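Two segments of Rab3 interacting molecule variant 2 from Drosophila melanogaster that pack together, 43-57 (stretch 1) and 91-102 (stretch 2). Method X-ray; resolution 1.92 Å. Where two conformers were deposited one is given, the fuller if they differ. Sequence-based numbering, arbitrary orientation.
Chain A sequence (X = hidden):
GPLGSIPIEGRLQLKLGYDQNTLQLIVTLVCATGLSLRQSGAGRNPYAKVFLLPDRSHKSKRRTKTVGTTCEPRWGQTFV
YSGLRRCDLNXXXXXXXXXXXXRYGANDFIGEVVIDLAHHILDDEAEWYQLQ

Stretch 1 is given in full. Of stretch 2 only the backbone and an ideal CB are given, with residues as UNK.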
# COMPACT_ATOMS: atom_id res chain seq x y z
N GLY A 43 -3.83 10.16 -17.89
CA GLY A 43 -3.65 9.96 -16.46
C GLY A 43 -3.70 8.49 -16.15
O GLY A 43 -4.08 7.66 -16.98
N ARG A 44 -3.32 8.15 -14.93
CA ARG A 44 -3.31 6.76 -14.55
C ARG A 44 -4.63 6.37 -13.88
O ARG A 44 -5.45 7.23 -13.56
CB ARG A 44 -2.13 6.50 -13.62
CG ARG A 44 -0.81 6.85 -14.27
CD ARG A 44 0.37 6.25 -13.54
NE ARG A 44 1.62 6.64 -14.19
CZ ARG A 44 2.32 5.87 -15.01
NH1 ARG A 44 3.44 6.33 -15.55
NH2 ARG A 44 1.89 4.65 -15.30
N ASN A 45 -4.81 5.07 -13.69
CA ASN A 45 -5.95 4.54 -12.96
C ASN A 45 -5.39 3.67 -11.86
O ASN A 45 -5.36 2.44 -11.99
CB ASN A 45 -6.83 3.69 -13.87
CG ASN A 45 -7.27 4.43 -15.11
OD1 ASN A 45 -7.95 5.45 -15.02
ND2 ASN A 45 -6.90 3.91 -16.28
N PRO A 46 -4.94 4.31 -10.78
CA PRO A 46 -4.16 3.68 -9.71
C PRO A 46 -4.97 2.84 -8.72
O PRO A 46 -6.06 3.23 -8.32
CB PRO A 46 -3.55 4.90 -8.96
CG PRO A 46 -3.86 6.12 -9.80
CD PRO A 46 -5.10 5.76 -10.57
N TYR A 47 -4.42 1.68 -8.35
CA TYR A 47 -4.90 0.89 -7.22
C TYR A 47 -3.68 0.35 -6.54
O TYR A 47 -2.59 0.35 -7.12
CB TYR A 47 -5.80 -0.27 -7.63
CG TYR A 47 -5.13 -1.32 -8.51
CD1 TYR A 47 -5.05 -1.15 -9.88
CD2 TYR A 47 -4.60 -2.47 -7.95
CE1 TYR A 47 -4.46 -2.13 -10.70
CE2 TYR A 47 -4.00 -3.44 -8.75
CZ TYR A 47 -3.93 -3.27 -10.11
OH TYR A 47 -3.33 -4.26 -10.89
N ALA A 48 -3.85 -0.14 -5.31
CA ALA A 48 -2.71 -0.63 -4.57
C ALA A 48 -2.94 -2.06 -4.16
O ALA A 48 -4.07 -2.48 -3.92
CB ALA A 48 -2.43 0.24 -3.36
N LYS A 49 -1.86 -2.82 -4.09
CA LYS A 49 -1.93 -4.16 -3.56
C LYS A 49 -1.05 -4.18 -2.32
O LYS A 49 -0.01 -3.53 -2.28
CB LYS A 49 -1.40 -5.17 -4.59
CG LYS A 49 -2.43 -6.19 -5.03
CD LYS A 49 -2.41 -6.46 -6.53
CE LYS A 49 -1.22 -7.30 -6.97
NZ LYS A 49 -1.40 -7.82 -8.37
N VAL A 50 -1.47 -4.91 -1.29
CA VAL A 50 -0.68 -4.97 -0.06
C VAL A 50 -0.49 -6.43 0.29
O VAL A 50 -1.43 -7.22 0.21
CB VAL A 50 -1.42 -4.31 1.10
CG1 VAL A 50 -0.54 -4.27 2.36
CG2 VAL A 50 -1.85 -2.90 0.71
N PHE A 51 0.74 -6.80 0.68
CA PHE A 51 1.02 -8.15 1.17
C PHE A 51 1.73 -8.04 2.48
O PHE A 51 2.53 -7.12 2.67
CB PHE A 51 1.94 -8.88 0.20
CG PHE A 51 1.25 -9.45 -0.99
CD1 PHE A 51 1.06 -8.68 -2.12
CD2 PHE A 51 0.78 -10.75 -0.97
CE1 PHE A 51 0.40 -9.21 -3.24
CE2 PHE A 51 0.13 -11.29 -2.07
CZ PHE A 51 -0.05 -10.52 -3.20
N LEU A 52 1.47 -8.98 3.39
CA LEU A 52 2.30 -9.05 4.61
C LEU A 52 3.27 -10.19 4.42
O LEU A 52 2.92 -11.35 4.66
CB LEU A 52 1.43 -9.28 5.85
CG LEU A 52 2.18 -9.36 7.18
CD1 LEU A 52 2.87 -8.02 7.46
CD2 LEU A 52 1.22 -9.70 8.29
N LEU A 53 4.48 -9.87 3.97
CA LEU A 53 5.46 -10.89 3.58
C LEU A 53 6.09 -11.52 4.82
O LEU A 53 6.15 -10.87 5.87
CB LEU A 53 6.55 -10.27 2.69
CG LEU A 53 6.08 -9.63 1.39
CD1 LEU A 53 7.29 -9.12 0.63
CD2 LEU A 53 5.34 -10.65 0.57
N PRO A 54 6.59 -12.78 4.72
CA PRO A 54 6.82 -13.63 3.54
C PRO A 54 5.59 -14.25 2.86
O PRO A 54 5.72 -14.69 1.71
CB PRO A 54 7.73 -14.74 4.08
CG PRO A 54 7.42 -14.80 5.55
CD PRO A 54 7.20 -13.36 5.94
N ASP A 55 4.43 -14.27 3.51
CA ASP A 55 3.26 -14.93 2.91
C ASP A 55 2.80 -14.26 1.62
O ASP A 55 2.48 -13.06 1.61
CB ASP A 55 2.11 -14.96 3.91
CG ASP A 55 0.91 -15.77 3.43
OD1 ASP A 55 0.90 -16.26 2.26
OD2 ASP A 55 -0.04 -15.91 4.22
N ARG A 56 2.76 -15.02 0.52
CA ARG A 56 2.32 -14.46 -0.77
C ARG A 56 1.01 -15.07 -1.30
O ARG A 56 0.65 -14.89 -2.48
CB ARG A 56 3.42 -14.58 -1.84
CG ARG A 56 4.56 -13.56 -1.71
CD ARG A 56 4.73 -12.73 -2.98
NE ARG A 56 5.86 -11.81 -2.88
CZ ARG A 56 5.79 -10.50 -3.11
NH1 ARG A 56 4.65 -9.94 -3.49
NH2 ARG A 56 6.88 -9.75 -2.98
N SER A 57 0.29 -15.79 -0.44
CA SER A 57 -0.94 -16.46 -0.85
C SER A 57 -2.09 -15.46 -0.87
O SER A 57 -1.92 -14.32 -0.46
CB SER A 57 -1.25 -17.61 0.10
OG SER A 57 -1.45 -17.13 1.42
N UNK A 91 10.70 -9.24 11.41
CA UNK A 91 11.17 -10.09 10.33
C UNK A 91 10.18 -10.10 9.17
O UNK A 91 10.51 -10.56 8.07
CB UNK A 91 11.40 -11.51 10.84
N UNK A 92 8.97 -9.60 9.41
CA UNK A 92 8.01 -9.45 8.32
C UNK A 92 8.08 -8.09 7.65
O UNK A 92 8.58 -7.12 8.24
CB UNK A 92 6.59 -9.69 8.84
N UNK A 93 7.58 -8.02 6.42
CA UNK A 93 7.61 -6.77 5.65
C UNK A 93 6.21 -6.46 5.17
O UNK A 93 5.51 -7.36 4.71
CB UNK A 93 8.58 -6.86 4.47
N UNK A 94 5.79 -5.21 5.28
CA UNK A 94 4.55 -4.81 4.62
C UNK A 94 4.93 -4.26 3.24
O UNK A 94 5.68 -3.29 3.15
CB UNK A 94 3.78 -3.78 5.45
N UNK A 95 4.45 -4.89 2.18
CA UNK A 95 4.83 -4.52 0.82
C UNK A 95 3.60 -3.93 0.17
O UNK A 95 2.61 -4.64 -0.06
CB UNK A 95 5.37 -5.71 0.03
N UNK A 96 3.64 -2.63 -0.11
CA UNK A 96 2.53 -1.94 -0.75
C UNK A 96 2.98 -1.56 -2.14
O UNK A 96 3.97 -0.84 -2.32
CB UNK A 96 2.08 -0.71 0.05
N UNK A 97 2.26 -2.03 -3.15
CA UNK A 97 2.65 -1.76 -4.52
C UNK A 97 1.54 -1.03 -5.25
O UNK A 97 0.38 -1.44 -5.18
CB UNK A 97 3.01 -3.06 -5.25
N UNK A 98 1.88 0.06 -5.94
CA UNK A 98 0.92 0.79 -6.76
C UNK A 98 0.98 0.31 -8.20
O UNK A 98 2.07 0.14 -8.76
CB UNK A 98 1.18 2.30 -6.69
N UNK A 99 -0.20 0.17 -8.80
CA UNK A 99 -0.36 -0.35 -10.15
C UNK A 99 -1.28 0.56 -10.93
O UNK A 99 -2.17 1.17 -10.36
CB UNK A 99 -0.90 -1.78 -10.13
N UNK A 100 -1.07 0.63 -12.25
CA UNK A 100 -1.88 1.48 -13.12
C UNK A 100 -2.79 0.52 -13.84
O UNK A 100 -2.32 -0.33 -14.59
CB UNK A 100 -1.04 2.32 -14.08
N UNK A 101 -4.08 0.58 -13.55
CA UNK A 101 -5.03 -0.32 -14.20
C UNK A 101 -5.16 -0.02 -15.70
O UNK A 101 -5.54 1.09 -16.10
CB UNK A 101 -6.40 -0.21 -13.52
N UNK A 102 -4.80 -1.01 -16.51
CA UNK A 102 -4.90 -0.93 -17.96
C UNK A 102 -6.01 -1.88 -18.38
O UNK A 102 -5.95 -3.07 -18.11
CB UNK A 102 -3.57 -1.27 -18.64

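Strand 46-53 runs antiparallel to the strand beginning near position 93, and the register sets most rules: alternate positions share one sheet face with Pro46, Ala48, Val50 and Leu52, the others with Tyr47, Lys49, Phe51 and Leu53.

Position 91 has positive phi (97°), as suits Gly91. At 92 CB lies sideways, tight against Leu53 O; a long, flexible chain could run along stretch 1, past Pro54 to Leu52. Arg92 does so: its CG is 4.3 Å from Pro54 CD and its NH1 4.1 Å from Leu52 CD2. A water links Arg92 NH1 (2.6 Å, weak) to Leu52 O (2.8 Å).

Position 93 pairs with Leu53, so an apolar or beta-branched residue would suit; Leu93 sets its CB 4.3 Å from Leu53 CB. Position 94 looks onto Val50 and Leu52, asking for a branched aliphatic chain. Leu94 brings CD1 to 3.6 Å from Val50 CG1.

Position 95 has Leu53 and Phe51 nearby, but the guanidinium of Arg56 waits beyond them. An aliphatic residue could fit; an acid long enough to reach the charge gains more. Glu95, extended (chi1 and chi2 both t), forms a two-pronged salt bridge: Arg56 NH2 to Glu95 OE1 is 2.6 Å and Arg56 NH1 to Glu95 OE2 is 2.9 Å.

Position 96 sits across from Val50, where valine or isoleucine suits a strand; Val96 CG2 lies 4.2 Å from Val50 CG1. At 97 the CB's nearest neighbour is Lys49 O, so strand propensity rules; the Thr97 backbone exchanges hydrogen bonds with Lys49: Lys49 N to Thr97 O is 2.8 Å and Thr97 N to Lys49 O is 2.9 Å. Opposite 98 is small Ala48, leaving space for a larger aliphatic chain, and Leu98 CD1 packs 3.8 Å from Ala48 CB.

Position 99 holds its CB tight over the Tyr47 ring, with the Lys49 chain alongside; an aromatic could exploit both. Trp99 does: its CB lies over the Tyr47 ring face, 3.3 Å from Tyr47 CZ, and Lys49 NZ stands over its five-membered ring in a cation-pi contact.

Position 100 faces the Arg44 guanidinium and the free N-H of Asn45, so a short acceptor, Asp or perhaps Asn, is called for. In Asp100, OD1 takes a hydrogen bond from Asn45 N (2.7 Å), and OD2 a weak one from Arg44 NH2 (3.2 Å), within a salt bridge.

At 101 CB points toward stretch 1, close to Asn45 O and the Tyr47 ring edge, but many chains could turn outward. Tyr101 leads its ring away; Asn45 ND2 bonds Tyr101 O (3.1 Å). Position 102 points away, unconstrained here, and holds Val102.

Stretch 2, residues 91-102: GRLLEVTLWDYV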
# COMPACT_ATOMS: atom_id res chain seq x y z
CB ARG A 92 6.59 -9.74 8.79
CG ARG A 92 6.46 -11.08 9.45
CD ARG A 92 5.05 -11.59 9.34
NE ARG A 92 4.81 -12.56 10.40
CZ ARG A 92 3.73 -13.33 10.48
NH1 ARG A 92 2.79 -13.24 9.54
NH2 ARG A 92 3.60 -14.18 11.49
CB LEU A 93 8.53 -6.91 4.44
CG LEU A 93 10.00 -7.19 4.69
CD1 LEU A 93 10.74 -7.30 3.36
CD2 LEU A 93 10.60 -6.10 5.52
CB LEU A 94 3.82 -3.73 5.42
CG LEU A 94 2.39 -3.44 4.95
CD1 LEU A 94 1.50 -4.59 5.34
CD2 LEU A 94 1.87 -2.13 5.54
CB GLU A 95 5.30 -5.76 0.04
CG GLU A 95 5.87 -5.46 -1.36
CD GLU A 95 5.93 -6.71 -2.25
OE1 GLU A 95 7.06 -7.18 -2.58
OE2 GLU A 95 4.84 -7.20 -2.62
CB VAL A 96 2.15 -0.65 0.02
CG1 VAL A 96 0.95 0.03 -0.67
CG2 VAL A 96 1.84 -0.94 1.50
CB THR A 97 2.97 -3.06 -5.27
OG1 THR A 97 3.94 -3.82 -4.52
CG2 THR A 97 3.52 -2.76 -6.63
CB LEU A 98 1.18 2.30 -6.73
CG LEU A 98 0.34 3.12 -5.76
CD1 LEU A 98 0.44 2.53 -4.39
CD2 LEU A 98 0.77 4.58 -5.73
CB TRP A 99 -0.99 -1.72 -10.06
CG TRP A 99 -0.12 -2.71 -9.33
CD1 TRP A 99 -0.15 -3.02 -8.00
CD2 TRP A 99 0.91 -3.50 -9.91
NE1 TRP A 99 0.81 -3.97 -7.73
CE2 TRP A 99 1.48 -4.27 -8.89
CE3 TRP A 99 1.41 -3.64 -11.22
CZ2 TRP A 99 2.52 -5.18 -9.12
CZ3 TRP A 99 2.45 -4.53 -11.44
CH2 TRP A 99 2.99 -5.28 -10.40
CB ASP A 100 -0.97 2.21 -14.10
CG ASP A 100 -1.73 3.17 -15.00
OD1 ASP A 100 -2.94 3.41 -14.77
OD2 ASP A 100 -1.12 3.69 -15.96
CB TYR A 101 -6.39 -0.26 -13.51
CG TYR A 101 -7.49 -0.97 -14.26
CD1 TYR A 101 -7.55 -2.35 -14.30
CD2 TYR A 101 -8.47 -0.25 -14.91
CE1 TYR A 101 -8.57 -3.00 -14.99
CE2 TYR A 101 -9.49 -0.89 -15.59
CZ TYR A 101 -9.54 -2.26 -15.63
OH TYR A 101 -10.55 -2.89 -16.30
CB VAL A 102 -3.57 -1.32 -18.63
CG1 VAL A 102 -3.71 -1.29 -20.15
CG2 VAL A 102 -2.43 -0.38 -18.15
O HOH W 1 2.83 -12.96 6.96
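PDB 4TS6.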